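Local atomic coordinates of tRNA (adenine(58)-N(1))-methyltransferase TrmI (Thermus thermophilus, PDB entry 5C0O), a protein that catalyses the S-adenosyl-L-methionine-dependent methylation of adenosine 58 in tRNA to N(1)-methyladenosine and is required for cell growth at extreme temperatures. Residues 74-79 and 102-107; 96-101 and 165-170. The protein carries 1 engineered substitution. All coordinates share one frame; numbering follows the deposited sequence.

Contact 1: residues 74-79 and 102-107. Engineered in segment 74-79: A78 (natural residue Tyr). With SAM (S-adenosylmethionine), chain E.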
# COMPACT_ATOMS: atom_id res chain seq x y z
N ALA A 74 -10.89 11.59 22.67
CA ALA A 74 -11.24 10.92 21.43
C ALA A 74 -9.99 10.76 20.58
O ALA A 74 -9.01 11.49 20.77
CB ALA A 74 -12.31 11.70 20.68
N THR A 75 -10.01 9.83 19.64
CA THR A 75 -8.83 9.55 18.82
C THR A 75 -8.56 10.67 17.81
O THR A 75 -9.43 10.98 16.99
CB THR A 75 -8.97 8.21 18.07
OG1 THR A 75 -9.03 7.14 19.02
CG2 THR A 75 -7.79 7.98 17.12
N PRO A 76 -7.36 11.28 17.85
CA PRO A 76 -7.01 12.31 16.87
C PRO A 76 -6.80 11.76 15.47
O PRO A 76 -6.52 10.58 15.29
CB PRO A 76 -5.71 12.89 17.42
CG PRO A 76 -5.12 11.79 18.22
CD PRO A 76 -6.30 11.12 18.86
N THR A 77 -6.92 12.64 14.48
CA THR A 77 -6.73 12.29 13.08
C THR A 77 -5.26 11.98 12.83
O THR A 77 -4.38 12.65 13.36
CB THR A 77 -7.19 13.44 12.16
OG1 THR A 77 -8.46 13.94 12.62
CG2 THR A 77 -7.31 12.97 10.72
N ALA A 78 -4.98 10.95 12.03
CA ALA A 78 -3.60 10.53 11.80
C ALA A 78 -2.83 11.60 11.02
O ALA A 78 -3.39 12.24 10.13
CB ALA A 78 -3.56 9.21 11.07
N PRO A 79 -1.54 11.80 11.36
CA PRO A 79 -0.75 12.86 10.70
C PRO A 79 -0.69 12.74 9.18
O PRO A 79 -0.70 13.76 8.49
CB PRO A 79 0.64 12.68 11.31
CG PRO A 79 0.39 12.05 12.63
CD PRO A 79 -0.76 11.13 12.41
N THR A 102 -13.80 18.44 16.80
CA THR A 102 -12.47 18.80 17.30
C THR A 102 -11.75 17.61 17.92
O THR A 102 -10.53 17.53 17.87
CB THR A 102 -12.55 19.93 18.34
OG1 THR A 102 -13.56 20.87 17.97
CG2 THR A 102 -11.21 20.65 18.45
N GLY A 103 -12.52 16.69 18.50
CA GLY A 103 -11.97 15.47 19.08
C GLY A 103 -10.95 15.75 20.16
O GLY A 103 -11.31 16.15 21.27
N SER A 104 -9.68 15.53 19.84
CA SER A 104 -8.58 15.89 20.73
C SER A 104 -7.71 16.97 20.09
O SER A 104 -6.58 17.22 20.53
CB SER A 104 -7.73 14.66 21.06
OG SER A 104 -8.56 13.55 21.36
N GLY A 105 -8.23 17.60 19.04
CA GLY A 105 -7.64 18.80 18.48
C GLY A 105 -6.48 18.61 17.51
O GLY A 105 -5.76 19.56 17.22
N GLY A 106 -6.31 17.40 16.99
CA GLY A 106 -5.19 17.11 16.12
C GLY A 106 -5.29 17.77 14.76
O GLY A 106 -4.41 18.52 14.35
N LEU A 107 -6.37 17.47 14.04
CA LEU A 107 -6.59 18.03 12.71
C LEU A 107 -6.67 19.55 12.79
O LEU A 107 -6.30 20.26 11.85
CB LEU A 107 -7.87 17.46 12.10
CG LEU A 107 -8.28 17.90 10.69
CD1 LEU A 107 -7.20 17.59 9.67
CD2 LEU A 107 -9.59 17.21 10.33
N SAM E . -9.22 14.23 13.63
CA SAM E . -9.84 14.61 14.90
C SAM E . -8.81 15.16 15.89
O SAM E . -9.09 15.30 17.08
OXT SAM E . -7.67 15.46 15.52
CB SAM E . -10.57 13.44 15.55
CG SAM E . -12.04 13.72 15.87
SD SAM E . -12.80 12.39 16.84
CE SAM E . -12.47 10.95 15.78
C5' SAM E . -14.56 12.67 16.52
C4' SAM E . -15.15 13.78 17.39
O4' SAM E . -16.15 14.46 16.67
C3' SAM E . -15.81 13.29 18.67
O3' SAM E . -14.98 13.55 19.78
C2' SAM E . -17.11 14.08 18.79
O2' SAM E . -17.07 14.92 19.92
C1' SAM E . -17.15 14.94 17.54
N9 SAM E . -18.44 14.88 16.83
C8 SAM E . -19.10 13.76 16.40
N7 SAM E . -20.23 14.14 15.77
C5 SAM E . -20.30 15.49 15.79
C6 SAM E . -21.23 16.39 15.30
N6 SAM E . -22.32 15.94 14.67
N1 SAM E . -21.03 17.74 15.46
C2 SAM E . -19.91 18.20 16.12
N3 SAM E . -18.98 17.30 16.61
C4 SAM E . -19.17 15.97 16.44
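Beside the approach of P76 to G106 lies the carboxylate of the bound S-adenosylmethionine, and it is this ligand group that takes bonds from both segments 74-79 and 102-107, which share no direct hydrogen bond. Direct touching is slight: P76 CB lies 4.4 Å from G106 CA, and A74 CB lies 4.1 Å from G103 CA. The carboxylate is gripped by main-chain N-H groups from the two segments. T77 N donates to SAM OXT across 3.1 Å with an almost straight bond (171°), and from the other segment L107 N reaches OXT at 2.8 Å. The second oxygen, SAM O, is held by S104 N at 2.8 Å; weak bonds from G105 N to this oxygen and from G106 N to both complete the cradle. T77 turns its hydroxyl to the side of its own backbone N (chi1 -45°), which brings OG1 towards SAM N, but the modelled separation is implausibly short and the local positions are doubtful. Two of the glycines make room for the ligand: a side chain on G103 would run into SAM CG, one on G106 into SAM OXT. The positive phi of G103 and G105 suits glycine besides. The sequence fits the glycine-rich loop of class I methyltransferases, which here leads into helix 106-115 with G105 as its N-cap. Because the amides of G106 and L107 belong to the first turn of that helix, its positive end would probably help stabilise the carboxylate's negative charge; the bonds these segments give the carboxylate all come from backbone N-H groups, none from a charged side chain.

Contact 2: residues 96-101 and 165-170. With SAM (S-adenosylmethionine), chain E.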
# COMPACT_ATOMS: atom_id res chain seq x y z
N ARG A 96 -10.74 30.81 5.55
CA ARG A 96 -11.63 30.54 6.67
C ARG A 96 -12.20 29.13 6.53
O ARG A 96 -13.05 28.89 5.67
CB ARG A 96 -12.75 31.58 6.72
CG ARG A 96 -13.31 31.84 8.11
CD ARG A 96 -14.57 32.69 8.03
NE ARG A 96 -15.04 33.11 9.35
CZ ARG A 96 -16.26 33.57 9.60
NH1 ARG A 96 -17.16 33.66 8.63
NH2 ARG A 96 -16.60 33.92 10.84
N VAL A 97 -11.73 28.20 7.36
CA VAL A 97 -12.10 26.79 7.21
C VAL A 97 -12.96 26.31 8.38
O VAL A 97 -12.75 26.69 9.53
CB VAL A 97 -10.83 25.89 7.08
CG1 VAL A 97 -10.00 25.89 8.36
CG2 VAL A 97 -11.22 24.48 6.67
N LEU A 98 -13.96 25.49 8.05
CA LEU A 98 -14.88 24.94 9.03
C LEU A 98 -14.43 23.54 9.45
O LEU A 98 -13.90 22.79 8.63
CB LEU A 98 -16.30 24.89 8.45
CG LEU A 98 -17.45 24.76 9.45
CD1 LEU A 98 -17.75 26.09 10.09
CD2 LEU A 98 -18.68 24.21 8.75
N GLU A 99 -14.61 23.19 10.73
CA GLU A 99 -14.23 21.87 11.21
C GLU A 99 -15.25 21.23 12.15
O GLU A 99 -15.89 21.91 12.94
CB GLU A 99 -12.88 21.92 11.93
CG GLU A 99 -12.32 20.52 12.26
CD GLU A 99 -11.13 20.55 13.19
OE1 GLU A 99 -10.76 21.63 13.69
OE2 GLU A 99 -10.56 19.46 13.44
N ALA A 100 -15.37 19.92 12.04
CA ALA A 100 -16.08 19.12 13.03
C ALA A 100 -15.70 17.64 12.85
O ALA A 100 -15.68 17.17 11.71
CB ALA A 100 -17.58 19.30 12.90
N GLY A 101 -15.39 16.90 13.92
CA GLY A 101 -15.37 17.37 15.29
C GLY A 101 -13.95 17.62 15.77
O GLY A 101 -13.00 17.07 15.21
N ASP A 165 -14.15 28.88 3.29
CA ASP A 165 -13.30 28.43 2.21
C ASP A 165 -13.24 26.90 2.16
O ASP A 165 -12.99 26.33 1.11
CB ASP A 165 -11.89 29.03 2.36
CG ASP A 165 -11.83 30.47 1.89
OD1 ASP A 165 -11.78 30.69 0.67
OD2 ASP A 165 -11.82 31.38 2.75
N GLY A 166 -13.50 26.24 3.29
CA GLY A 166 -13.43 24.79 3.32
C GLY A 166 -14.17 24.20 4.50
O GLY A 166 -14.40 24.88 5.50
N VAL A 167 -14.55 22.93 4.38
CA VAL A 167 -15.15 22.21 5.49
C VAL A 167 -14.39 20.90 5.70
O VAL A 167 -14.47 19.99 4.87
CB VAL A 167 -16.64 21.90 5.26
CG1 VAL A 167 -17.27 21.37 6.54
CG2 VAL A 167 -17.39 23.13 4.78
N ALA A 168 -13.65 20.83 6.80
CA ALA A 168 -12.90 19.63 7.15
C ALA A 168 -13.71 18.79 8.12
O ALA A 168 -14.09 19.26 9.19
CB ALA A 168 -11.55 20.00 7.75
N LEU A 169 -13.97 17.54 7.74
CA LEU A 169 -14.82 16.66 8.55
C LEU A 169 -14.10 15.43 9.06
O LEU A 169 -13.39 14.75 8.32
CB LEU A 169 -16.04 16.23 7.74
CG LEU A 169 -17.10 17.28 7.41
CD1 LEU A 169 -18.25 16.61 6.69
CD2 LEU A 169 -17.61 18.00 8.66
N ASP A 170 -14.29 15.15 10.35
CA ASP A 170 -13.91 13.88 10.94
C ASP A 170 -14.96 13.49 11.97
O ASP A 170 -14.83 13.79 13.16
CB ASP A 170 -12.52 13.95 11.58
CG ASP A 170 -12.08 12.62 12.18
OD1 ASP A 170 -12.84 11.63 12.07
OD2 ASP A 170 -10.97 12.57 12.75
N SAM E . -9.22 14.23 13.63
CA SAM E . -9.84 14.61 14.90
C SAM E . -8.81 15.16 15.89
O SAM E . -9.09 15.30 17.08
OXT SAM E . -7.67 15.46 15.52
CB SAM E . -10.57 13.44 15.55
CG SAM E . -12.04 13.72 15.87
SD SAM E . -12.80 12.39 16.84
CE SAM E . -12.47 10.95 15.78
C5' SAM E . -14.56 12.67 16.52
C4' SAM E . -15.15 13.78 17.39
O4' SAM E . -16.15 14.46 16.67
C3' SAM E . -15.81 13.29 18.67
O3' SAM E . -14.98 13.55 19.78
C2' SAM E . -17.11 14.08 18.79
O2' SAM E . -17.07 14.92 19.92
C1' SAM E . -17.15 14.94 17.54
N9 SAM E . -18.44 14.88 16.83
C8 SAM E . -19.10 13.76 16.40
N7 SAM E . -20.23 14.14 15.77
C5 SAM E . -20.30 15.49 15.79
C6 SAM E . -21.23 16.39 15.30
N6 SAM E . -22.32 15.94 14.67
N1 SAM E . -21.03 17.74 15.46
C2 SAM E . -19.91 18.20 16.12
N3 SAM E . -18.98 17.30 16.61
C4 SAM E . -19.17 15.97 16.44
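The parallel ladder between strands 96-100 and 166-169, two central strands of the Rossmann-like methyltransferase sheet, begins at V97 and G166, flanked by R96 and D165 before it and by G101 and D170 at the S-adenosylmethionine pocket. Ahead of the ladder D165 closes a two-bond link: D165 N donates to R96 O, and its carboxylate turns back to take R96 N on OD2 at 3.1 Å in a nearly straight bond (170°), on the anti side of the group. Were an alanine to stand at D165, the R96 amide would probably be left without this partner and the pair ahead of the ladder with one bond. The ladder proper continues through L98 N to G166 O (2.7 Å), A168 N to L98 O (2.7 Å) and D170 N to A100 O (2.8 Å). On one face L98 and V167 lie side by side, CD2 against CG1 at 3.9 Å; on the other, V97 CG2 rests 3.4 Å from G166 O. E99 reaches past the ladder, its OE1 bonded to S123 and T108. Beyond A100 the chain turns through a cis peptide, and G101 N meets D170 O at 3.3 Å from above the carbonyl plane. With CG anti to its backbone N (chi1 -179°), D170 extends its carboxylate to the ligand, where OD2 accepts a bond from SAM N, modelled at 2.6 Å though the position of that nitrogen is uncertain. The bond on its N-H, and the longer one on its C=O, probably steady the main chain from which the D170 carboxylate meets the ligand's amino group.

Overall arrangement
Both contacts are buried in the catalytic domain, and together they illustrate how a Rossmann-like sheet presents a cofactor: contact 2 is the sheet core, contact 1 the loops at the C-terminal ends of its strands. They share a strand-loop-helix unit, since strand 96-100 runs directly into the glycine-rich loop and helix 106-115, and L107 CB packs 3.6 Å from E99 OE2. Their chemistry differs accordingly. Contact 2 is knit by regular strand-to-strand hydrogen bonds and apolar packing, touching the ligand at one end; contact 1 has no direct hydrogen bond between its segments and is bridged by the ligand. The two also meet where L107 CD2 packs on A168 CB and where T77 OG1, its position doubtful, probably bonds D170 OD2.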